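Local coordinates for protein VipE (Legionella pneumophila subsp. pneumophila str. Philadelphia 1, PDB 4QN8) that is an effector protein whose molecular activity is unknown and which probably acts inside the host cell, at residues E27-I30 with I31-D34; S54-K58 with M59-K63; N136-D139 with N140-A143. All coordinates share one frame; numbering follows the deposited sequence.

Interaction 1 (E27-I30 with I31-D34); sequences EELI and ILLD
E28 and I31 lie side by side and point the same way along the outer flank of helix 26-32. I31 CG1 stands beside its own backbone N, anti to the carbonyl carbon (chi1 -69°), which sets CG1 3.3 Å from E27 O. The CD1 methyl beyond it reaches 3.4 Å from E28 OE2, at the end of a glutamate chain bent at chi2 (-57°), so a carboxylate oxygen rests on a methyl group. On the inward side L29 and L33 run at a slant to each other. Here L29 CG meets L33 CD1 at 4.0 Å, and L29 CD1 also lies 4.2 Å from L32 CD2. Helix 75-88 receives L29 and L33, while L32 packs against Y15 and L19 of helix 6-20.

The backbone fixes this spacing through bonds from I31 N to E27 O and from L32 N to E28 O. L33 N divides between L29 O (2.9 Å) and a weak bond to I30 O (3.2 Å) where the helix ends, and T37 OG1 bonds to L32 O just beyond. Chemically, the turn is two-faced: the leucine side chains pack inward through apolar contacts, whereas the E28 carboxylate, which meets a hydrocarbon here, sits on a partly exposed side where water could solvate it.

Interaction 2 (S54-K58 with M59-K63); sequences SNHSK and MDAIK
S57 lies over one face of the D60 carboxylate: S57 OG sits over that face, 3.0 Å from D60 CG, and S57 N approaches from the same side. S57 N bonds to D60 OD2 at 2.9 Å with a nearly straight N-H (169°), although the donor stands 38° out of the carboxylate plane. The other flat group, the H56 imidazole, meets the A61 methyl obliquely, with CD2 to CB at 3.9 Å, and H56 CB touches D60 CB at 3.8 Å. Of the ring nitrogens, ND1 bonds to S52 O and NE2, weakly, to T39 O.

S57 OG lies between its backbone N and carbonyl carbon (chi1 70°), a rotamer that brings it within reach of D60 N in the first turn, from which it accepts at 2.9 Å. Next along the chain, S57 O takes A61 N at 3.1 Å, and K58 O takes I62 N at 3.1 Å with the donor in the carbonyl plane. The extended K58 chain leads its NZ out to P35 O. Reciprocal bonds, S57 N to the D60 side chain and D60 N to the S57 side chain, define a capping box, with S57 as N-cap of helix 58-69.

Interaction 3 (N136-D139 with N140-A143); sequences NDID and NLKA
N136 and N140, one turn apart, bring their amide nitrogens together near the start of helix 135-154, the last helix of this N-terminal fragment. Four i to i+4 bonds run through residues 136-143, and a wider pi-type turn is present at 141-143. The backbone bonds come first. N140 N reaches N136 O, L141 N reaches D137 O, K142 N reaches I138 O and A143 N reaches D139 O, all four at 2.9 to 3.0 Å. The N-H groups point fairly straight at their acceptors, with the angle at 167° for N140 N to N136 O.

Apolar contact is sparse and confined to one flank. I138 CG2 meets K142 CE at 4.0 Å, the two side chains crossing at a slant, while I138 CD1 and L141 CD2 are at the limit of contact at 4.5 Å. L141 is also covered by V128 of helix 126-131 and the loop residues F123 and F132, and F132 and V128 also receive I138.

K142 and D137 have polar partners outside the two segments. Extended past CG, the K142 chain takes its ammonium to a salt bridge with E120 and a cation-pi contact with F123. D137 OD2 turns back to accept from G134 N, just ahead of the helix.

The amides make a contact without a bond. N140 CG stands beside its own backbone N (chi1 -74°), which brings ND2 back toward N136. The two amide planes stand 84° apart; N136 ND2 and N140 ND2, both donors, approach to 3.3 Å.

The three interactions follow one another along this N-terminal half of the effector, each a local contact in or at the start of a helix, and none touches another. Interactions 1 and 2 are closest: their centres are 19 Å apart and their nearest atoms about 6 Å. L103 of helix 103-114 links them, touching L32 and L33 on one side and I62 on the other, and K58 NZ bonds to P35 O, immediately beyond D34. Interaction 3 is more remote, its centre 27 Å from that of interaction 1 and 24 Å from that of interaction 2. A beta-mercaptoethanol molecule, probably from crystallisation, lies about 3 Å from the K58 side chain; an active site cannot be assigned from it.

Interaction 1 (E27-I30 with I31-D34)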
ATOM      1  N   GLU A  27       0.637   9.322 -14.840  1.00 20.27           N
ATOM      2  CA  GLU A  27       1.494   8.338 -15.517  1.00 24.21           C
ATOM      3  C   GLU A  27       2.549   7.764 -14.595  1.00 24.62           C
ATOM      4  O   GLU A  27       2.796   6.558 -14.594  1.00 24.45           O
ATOM      5  CB  GLU A  27       2.184   8.914 -16.756  1.00 23.75           C
ATOM      6  CG  GLU A  27       1.253   9.146 -17.928  1.00 24.16           C
ATOM      7  CD  GLU A  27       0.444  10.404 -17.747  1.00 33.20           C
ATOM      8  OE1 GLU A  27      -0.597  10.549 -18.425  1.00 32.48           O
ATOM      9  OE2 GLU A  27       0.864  11.256 -16.924  1.00 31.18           O
ATOM     10  N   GLU A  28       3.208   8.631 -13.836  1.00 21.45           N
ATOM     11  CA  GLU A  28       4.244   8.144 -12.930  1.00 23.57           C
ATOM     12  C   GLU A  28       3.655   7.380 -11.740  1.00 25.24           C
ATOM     13  O   GLU A  28       4.287   6.461 -11.216  1.00 25.08           O
ATOM     14  CB  GLU A  28       5.176   9.281 -12.493  1.00 25.33           C
ATOM     15  CG  GLU A  28       6.076   9.773 -13.625  1.00 31.48           C
ATOM     16  CD  GLU A  28       6.926   8.653 -14.225  1.00 35.82           C
ATOM     17  OE1 GLU A  28       7.733   8.048 -13.483  1.00 33.77           O
ATOM     18  OE2 GLU A  28       6.779   8.368 -15.438  1.00 29.44           O
ATOM     19  N   LEU A  29       2.434   7.732 -11.335  1.00 18.21           N
ATOM     20  CA  LEU A  29       1.768   7.016 -10.252  1.00 16.86           C
ATOM     21  C   LEU A  29       1.365   5.620 -10.752  1.00 16.78           C
ATOM     22  O   LEU A  29       1.483   4.620 -10.045  1.00 16.57           O
ATOM     23  CB  LEU A  29       0.539   7.806  -9.784  1.00 17.11           C
ATOM     24  CG  LEU A  29      -0.183   7.319  -8.525  1.00 20.06           C
ATOM     25  CD1 LEU A  29       0.796   7.108  -7.379  1.00 23.99           C
ATOM     26  CD2 LEU A  29      -1.266   8.317  -8.109  1.00 19.06           C
ATOM     27  N   ILE A  30       0.924   5.556 -11.995  1.00 19.15           N
ATOM     28  CA  ILE A  30       0.564   4.278 -12.599  1.00 17.50           C
ATOM     29  C   ILE A  30       1.802   3.380 -12.652  1.00 18.89           C
ATOM     30  O   ILE A  30       1.733   2.181 -12.353  1.00 22.40           O
ATOM     31  CB  ILE A  30      -0.047   4.518 -13.983  1.00 21.83           C
ATOM     32  CG1 ILE A  30      -1.513   4.918 -13.820  1.00 19.83           C
ATOM     33  CG2 ILE A  30       0.080   3.285 -14.874  1.00 25.82           C
ATOM     34  CD1 ILE A  30      -2.120   5.559 -15.067  1.00 20.86           C
ATOM     35  N   ILE A  31       2.942   3.959 -13.009  1.00 24.40           N
ATOM     36  CA  ILE A  31       4.186   3.190 -13.073  1.00 18.98           C
ATOM     37  C   ILE A  31       4.604   2.711 -11.673  1.00 24.62           C
ATOM     38  O   ILE A  31       5.031   1.567 -11.488  1.00 22.80           O
ATOM     39  CB  ILE A  31       5.316   3.993 -13.771  1.00 26.22           C
ATOM     40  CG1 ILE A  31       4.994   4.149 -15.264  1.00 25.07           C
ATOM     41  CG2 ILE A  31       6.656   3.308 -13.602  1.00 27.70           C
ATOM     42  CD1 ILE A  31       5.916   5.105 -16.016  1.00 29.75           C
ATOM     43  N   LEU A  32       4.473   3.586 -10.684  1.00 19.17           N
ATOM     44  CA  LEU A  32       4.774   3.227  -9.307  1.00 19.84           C
ATOM     45  C   LEU A  32       3.891   2.064  -8.844  1.00 23.12           C
ATOM     46  O   LEU A  32       4.337   1.193  -8.092  1.00 21.63           O
ATOM     47  CB  LEU A  32       4.572   4.449  -8.400  1.00 19.30           C
ATOM     48  CG  LEU A  32       4.857   4.258  -6.911  1.00 19.55           C
ATOM     49  CD1 LEU A  32       6.333   3.873  -6.697  1.00 19.05           C
ATOM     50  CD2 LEU A  32       4.512   5.535  -6.115  1.00 20.71           C
ATOM     51  N   LEU A  33       2.655   2.039  -9.333  1.00 19.87           N
ATOM     52  CA  LEU A  33       1.687   1.011  -8.959  1.00 21.57           C
ATOM     53  C   LEU A  33       1.848  -0.305  -9.747  1.00 18.92           C
ATOM     54  O   LEU A  33       1.099  -1.248  -9.532  1.00 22.21           O
ATOM     55  CB  LEU A  33       0.267   1.575  -9.122  1.00 20.30           C
ATOM     56  CG  LEU A  33      -0.104   2.660  -8.111  1.00 19.08           C
ATOM     57  CD1 LEU A  33      -1.341   3.474  -8.550  1.00 22.20           C
ATOM     58  CD2 LEU A  33      -0.325   2.051  -6.737  1.00 28.35           C
ATOM     59  N   ASP A  34       2.813  -0.364 -10.670  1.00 23.04           N
ATOM     60  CA  ASP A  34       3.113  -1.605 -11.385  1.00 24.13           C
ATOM     61  C   ASP A  34       3.362  -2.705 -10.349  1.00 24.82           C
ATOM     62  O   ASP A  34       4.122  -2.515  -9.403  1.00 24.12           O
ATOM     63  CB  ASP A  34       4.338  -1.422 -12.310  1.00 26.60           C
ATOM     64  CG  ASP A  34       4.676  -2.680 -13.126  1.00 36.27           C
ATOM     65  OD1 ASP A  34       4.795  -3.782 -12.552  1.00 34.19           O
ATOM     66  OD2 ASP A  34       4.865  -2.560 -14.358  1.00 41.28           O
TER

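Interaction 2 (S54-K58 with M59-K63)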
ATOM      1  N   SER A  54      18.332  -9.295   2.360  1.00 25.81           N
ATOM      2  CA  SER A  54      18.438 -10.643   1.817  1.00 25.63           C
ATOM      3  C   SER A  54      17.328 -11.537   2.359  1.00 25.69           C
ATOM      4  O   SER A  54      17.327 -12.745   2.112  1.00 27.52           O
ATOM      5  CB  SER A  54      19.795 -11.256   2.167  1.00 30.71           C
ATOM      6  OG  SER A  54      19.883 -11.495   3.556  1.00 38.58           O
ATOM      7  N   ASN A  55      16.400 -10.950   3.107  1.00 27.15           N
ATOM      8  CA  ASN A  55      15.309 -11.720   3.716  1.00 26.99           C
ATOM      9  C   ASN A  55      14.045 -10.888   3.855  1.00 28.27           C
ATOM     10  O   ASN A  55      13.816 -10.263   4.898  1.00 36.13           O
ATOM     11  CB  ASN A  55      15.730 -12.267   5.088  1.00 25.39           C
ATOM     12  CG  ASN A  55      14.823 -13.396   5.576  1.00 33.21           C
ATOM     13  OD1 ASN A  55      14.531 -14.344   4.836  1.00 31.84           O
ATOM     14  ND2 ASN A  55      14.371 -13.296   6.823  1.00 34.70           N
ATOM     15  N   HIS A  56      13.230 -10.850   2.802  1.00 20.80           N
ATOM     16  CA  HIS A  56      11.988 -10.077   2.877  1.00 27.38           C
ATOM     17  C   HIS A  56      10.954 -10.530   1.851  1.00 23.72           C
ATOM     18  O   HIS A  56      11.274 -10.793   0.693  1.00 22.19           O
ATOM     19  CB  HIS A  56      12.250  -8.567   2.745  1.00 26.64           C
ATOM     20  CG  HIS A  56      12.830  -8.162   1.422  1.00 27.54           C
ATOM     21  ND1 HIS A  56      14.186  -7.956   1.251  1.00 21.64           N
ATOM     22  CD2 HIS A  56      12.258  -7.928   0.227  1.00 29.84           C
ATOM     23  CE1 HIS A  56      14.414  -7.623  -0.013  1.00 30.15           C
ATOM     24  NE2 HIS A  56      13.267  -7.591  -0.652  1.00 31.62           N
ATOM     25  N   SER A  57       9.710 -10.626   2.291  1.00 21.00           N
ATOM     26  CA  SER A  57       8.620 -10.905   1.375  1.00 21.72           C
ATOM     27  C   SER A  57       8.293  -9.669   0.559  1.00 20.62           C
ATOM     28  O   SER A  57       8.787  -8.564   0.838  1.00 20.81           O
ATOM     29  CB  SER A  57       7.376 -11.345   2.142  1.00 18.40           C
ATOM     30  OG  SER A  57       6.833 -10.261   2.867  1.00 19.11           O
ATOM     31  N   LYS A  58       7.438  -9.845  -0.443  1.00 23.82           N
ATOM     32  CA  LYS A  58       6.950  -8.695  -1.201  1.00 23.95           C
ATOM     33  C   LYS A  58       6.209  -7.704  -0.309  1.00 21.48           C
ATOM     34  O   LYS A  58       6.482  -6.499  -0.358  1.00 21.46           O
ATOM     35  CB  LYS A  58       6.078  -9.141  -2.376  1.00 26.03           C
ATOM     36  CG  LYS A  58       5.525  -7.991  -3.204  1.00 25.05           C
ATOM     37  CD  LYS A  58       4.822  -8.528  -4.444  1.00 25.36           C
ATOM     38  CE  LYS A  58       4.154  -7.405  -5.227  1.00 26.90           C
ATOM     39  NZ  LYS A  58       3.795  -7.913  -6.590  1.00 31.22           N
HETATM   40  N   MSE A  59       5.285  -8.190   0.523  1.00 17.88           N
HETATM   41  CA  MSE A  59       4.626  -7.289   1.464  1.00 16.94           C
HETATM   42  C   MSE A  59       5.595  -6.645   2.454  1.00 17.69           C
HETATM   43  O   MSE A  59       5.433  -5.466   2.778  1.00 19.66           O
HETATM   44  CB  MSE A  59       3.459  -7.938   2.208  1.00 22.01           C
HETATM   45  CG  MSE A  59       2.836  -6.965   3.220  1.00 22.57           C
HETATM   46 SE   MSE A  59       2.222  -5.301   2.357  0.38 37.29          SE
HETATM   47  CE  MSE A  59       1.010  -6.326   1.279  1.00 14.09           C
ATOM     48  N   ASP A  60       6.602  -7.384   2.921  1.00 21.83           N
ATOM     49  CA  ASP A  60       7.602  -6.778   3.807  1.00 19.71           C
ATOM     50  C   ASP A  60       8.199  -5.535   3.145  1.00 16.24           C
ATOM     51  O   ASP A  60       8.409  -4.511   3.799  1.00 15.43           O
ATOM     52  CB  ASP A  60       8.744  -7.755   4.102  1.00 17.70           C
ATOM     53  CG  ASP A  60       8.351  -8.875   5.061  1.00 22.56           C
ATOM     54  OD1 ASP A  60       7.372  -8.714   5.828  1.00 24.20           O
ATOM     55  OD2 ASP A  60       9.050  -9.923   5.042  1.00 21.33           O
ATOM     56  N   ALA A  61       8.489  -5.637   1.853  1.00 17.83           N
ATOM     57  CA  ALA A  61       9.155  -4.545   1.142  1.00 20.00           C
ATOM     58  C   ALA A  61       8.233  -3.346   0.961  1.00 20.85           C
ATOM     59  O   ALA A  61       8.650  -2.191   1.123  1.00 19.49           O
ATOM     60  CB  ALA A  61       9.658  -5.027  -0.199  1.00 18.15           C
ATOM     61  N   ILE A  62       6.982  -3.614   0.600  1.00 18.22           N
ATOM     62  CA  ILE A  62       6.000  -2.540   0.447  1.00 18.12           C
ATOM     63  C   ILE A  62       5.739  -1.850   1.792  1.00 15.59           C
ATOM     64  O   ILE A  62       5.671  -0.617   1.871  1.00 18.13           O
ATOM     65  CB  ILE A  62       4.671  -3.068  -0.155  1.00 22.07           C
ATOM     66  CG1 ILE A  62       4.934  -3.790  -1.487  1.00 21.23           C
ATOM     67  CG2 ILE A  62       3.670  -1.927  -0.318  1.00 21.53           C
ATOM     68  CD1 ILE A  62       3.679  -4.321  -2.180  1.00 23.97           C
ATOM     69  N   LYS A  63       5.600  -2.644   2.855  1.00 18.25           N
ATOM     70  CA  LYS A  63       5.395  -2.102   4.193  1.00 17.23           C
ATOM     71  C   LYS A  63       6.538  -1.169   4.553  1.00 20.64           C
ATOM     72  O   LYS A  63       6.324  -0.077   5.089  1.00 19.45           O
ATOM     73  CB  LYS A  63       5.343  -3.240   5.226  1.00 20.14           C
ATOM     74  CG  LYS A  63       4.013  -3.984   5.343  1.00 25.12           C
ATOM     75  CD  LYS A  63       4.190  -5.072   6.403  1.00 25.02           C
ATOM     76  CE  LYS A  63       2.970  -5.921   6.628  1.00 30.99           C
ATOM     77  NZ  LYS A  63       3.355  -7.031   7.549  1.00 28.71           N
TER

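Interaction 3 (N136-D139 with N140-A143)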
ATOM      1  N   ASN A 136     -20.761  -8.090   3.227  1.00 34.44           N
ATOM      2  CA  ASN A 136     -19.821  -9.101   3.687  1.00 30.90           C
ATOM      3  C   ASN A 136     -18.471  -9.052   2.956  1.00 26.51           C
ATOM      4  O   ASN A 136     -17.412  -9.362   3.537  1.00 25.08           O
ATOM      5  CB  ASN A 136     -20.456 -10.481   3.571  1.00 41.25           C
ATOM      6  CG  ASN A 136     -19.776 -11.494   4.439  1.00 42.14           C
ATOM      7  OD1 ASN A 136     -19.944 -11.492   5.660  1.00 50.68           O
ATOM      8  ND2 ASN A 136     -18.995 -12.372   3.822  1.00 40.21           N
ATOM      9  N   ASP A 137     -18.499  -8.654   1.685  1.00 22.77           N
ATOM     10  CA  ASP A 137     -17.262  -8.448   0.944  1.00 18.27           C
ATOM     11  C   ASP A 137     -16.441  -7.353   1.626  1.00 22.78           C
ATOM     12  O   ASP A 137     -15.225  -7.470   1.784  1.00 22.97           O
ATOM     13  CB  ASP A 137     -17.552  -8.035  -0.512  1.00 22.62           C
ATOM     14  CG  ASP A 137     -18.354  -9.070  -1.270  1.00 32.97           C
ATOM     15  OD1 ASP A 137     -18.061 -10.278  -1.126  1.00 28.75           O
ATOM     16  OD2 ASP A 137     -19.287  -8.673  -2.007  1.00 31.06           O
ATOM     17  N   ILE A 138     -17.118  -6.280   2.026  1.00 20.63           N
ATOM     18  CA  ILE A 138     -16.434  -5.156   2.667  1.00 17.45           C
ATOM     19  C   ILE A 138     -15.950  -5.590   4.039  1.00 18.63           C
ATOM     20  O   ILE A 138     -14.849  -5.247   4.453  1.00 17.24           O
ATOM     21  CB  ILE A 138     -17.380  -3.949   2.812  1.00 20.35           C
ATOM     22  CG1 ILE A 138     -17.649  -3.325   1.439  1.00 22.52           C
ATOM     23  CG2 ILE A 138     -16.816  -2.904   3.788  1.00 21.44           C
ATOM     24  CD1 ILE A 138     -16.403  -2.792   0.760  1.00 22.30           C
ATOM     25  N   ASP A 139     -16.784  -6.349   4.751  1.00 21.73           N
ATOM     26  CA  ASP A 139     -16.420  -6.853   6.081  1.00 24.11           C
ATOM     27  C   ASP A 139     -15.120  -7.659   6.064  1.00 26.30           C
ATOM     28  O   ASP A 139     -14.252  -7.452   6.907  1.00 26.81           O
ATOM     29  CB  ASP A 139     -17.532  -7.730   6.640  1.00 25.15           C
ATOM     30  CG  ASP A 139     -18.707  -6.925   7.187  1.00 39.08           C
ATOM     31  OD1 ASP A 139     -18.787  -5.709   6.916  1.00 41.44           O
ATOM     32  OD2 ASP A 139     -19.552  -7.516   7.893  1.00 41.65           O
ATOM     33  N   ASN A 140     -15.002  -8.593   5.121  1.00 22.70           N
ATOM     34  CA  ASN A 140     -13.777  -9.387   5.002  1.00 22.92           C
ATOM     35  C   ASN A 140     -12.595  -8.554   4.526  1.00 19.71           C
ATOM     36  O   ASN A 140     -11.449  -8.801   4.930  1.00 20.56           O
ATOM     37  CB  ASN A 140     -13.979 -10.603   4.087  1.00 22.44           C
ATOM     38  CG  ASN A 140     -14.802 -11.693   4.739  1.00 29.56           C
ATOM     39  OD1 ASN A 140     -14.663 -11.967   5.935  1.00 41.81           O
ATOM     40  ND2 ASN A 140     -15.662 -12.328   3.951  1.00 32.02           N
ATOM     41  N   LEU A 141     -12.854  -7.583   3.649  1.00 19.01           N
ATOM     42  CA  LEU A 141     -11.797  -6.673   3.196  1.00 18.11           C
ATOM     43  C   LEU A 141     -11.166  -6.000   4.409  1.00 18.20           C
ATOM     44  O   LEU A 141      -9.935  -5.926   4.525  1.00 18.73           O
ATOM     45  CB  LEU A 141     -12.339  -5.627   2.210  1.00 14.96           C
ATOM     46  CG  LEU A 141     -11.370  -4.528   1.742  1.00 17.21           C
ATOM     47  CD1 LEU A 141     -10.106  -5.170   1.160  1.00 14.87           C
ATOM     48  CD2 LEU A 141     -12.021  -3.595   0.712  1.00 19.85           C
ATOM     49  N   LYS A 142     -12.002  -5.533   5.333  1.00 19.20           N
ATOM     50  CA  LYS A 142     -11.497  -4.868   6.529  1.00 17.62           C
ATOM     51  C   LYS A 142     -10.890  -5.824   7.555  1.00 18.51           C
ATOM     52  O   LYS A 142      -9.775  -5.592   8.052  1.00 18.75           O
ATOM     53  CB  LYS A 142     -12.602  -4.032   7.189  1.00 23.03           C
ATOM     54  CG  LYS A 142     -13.031  -2.825   6.372  1.00 25.33           C
ATOM     55  CD  LYS A 142     -14.158  -2.093   7.079  1.00 29.85           C
ATOM     56  CE  LYS A 142     -14.579  -0.847   6.312  1.00 29.06           C
ATOM     57  NZ  LYS A 142     -15.744  -0.194   6.985  1.00 32.19           N
ATOM     58  N   ALA A 143     -11.620  -6.881   7.879  1.00 18.73           N
ATOM     59  CA  ALA A 143     -11.258  -7.726   9.021  1.00 17.84           C
ATOM     60  C   ALA A 143     -10.188  -8.755   8.680  1.00 18.73           C
ATOM     61  O   ALA A 143      -9.438  -9.177   9.558  1.00 21.21           O
ATOM     62  CB  ALA A 143     -12.483  -8.413   9.587  1.00 25.27           C
TER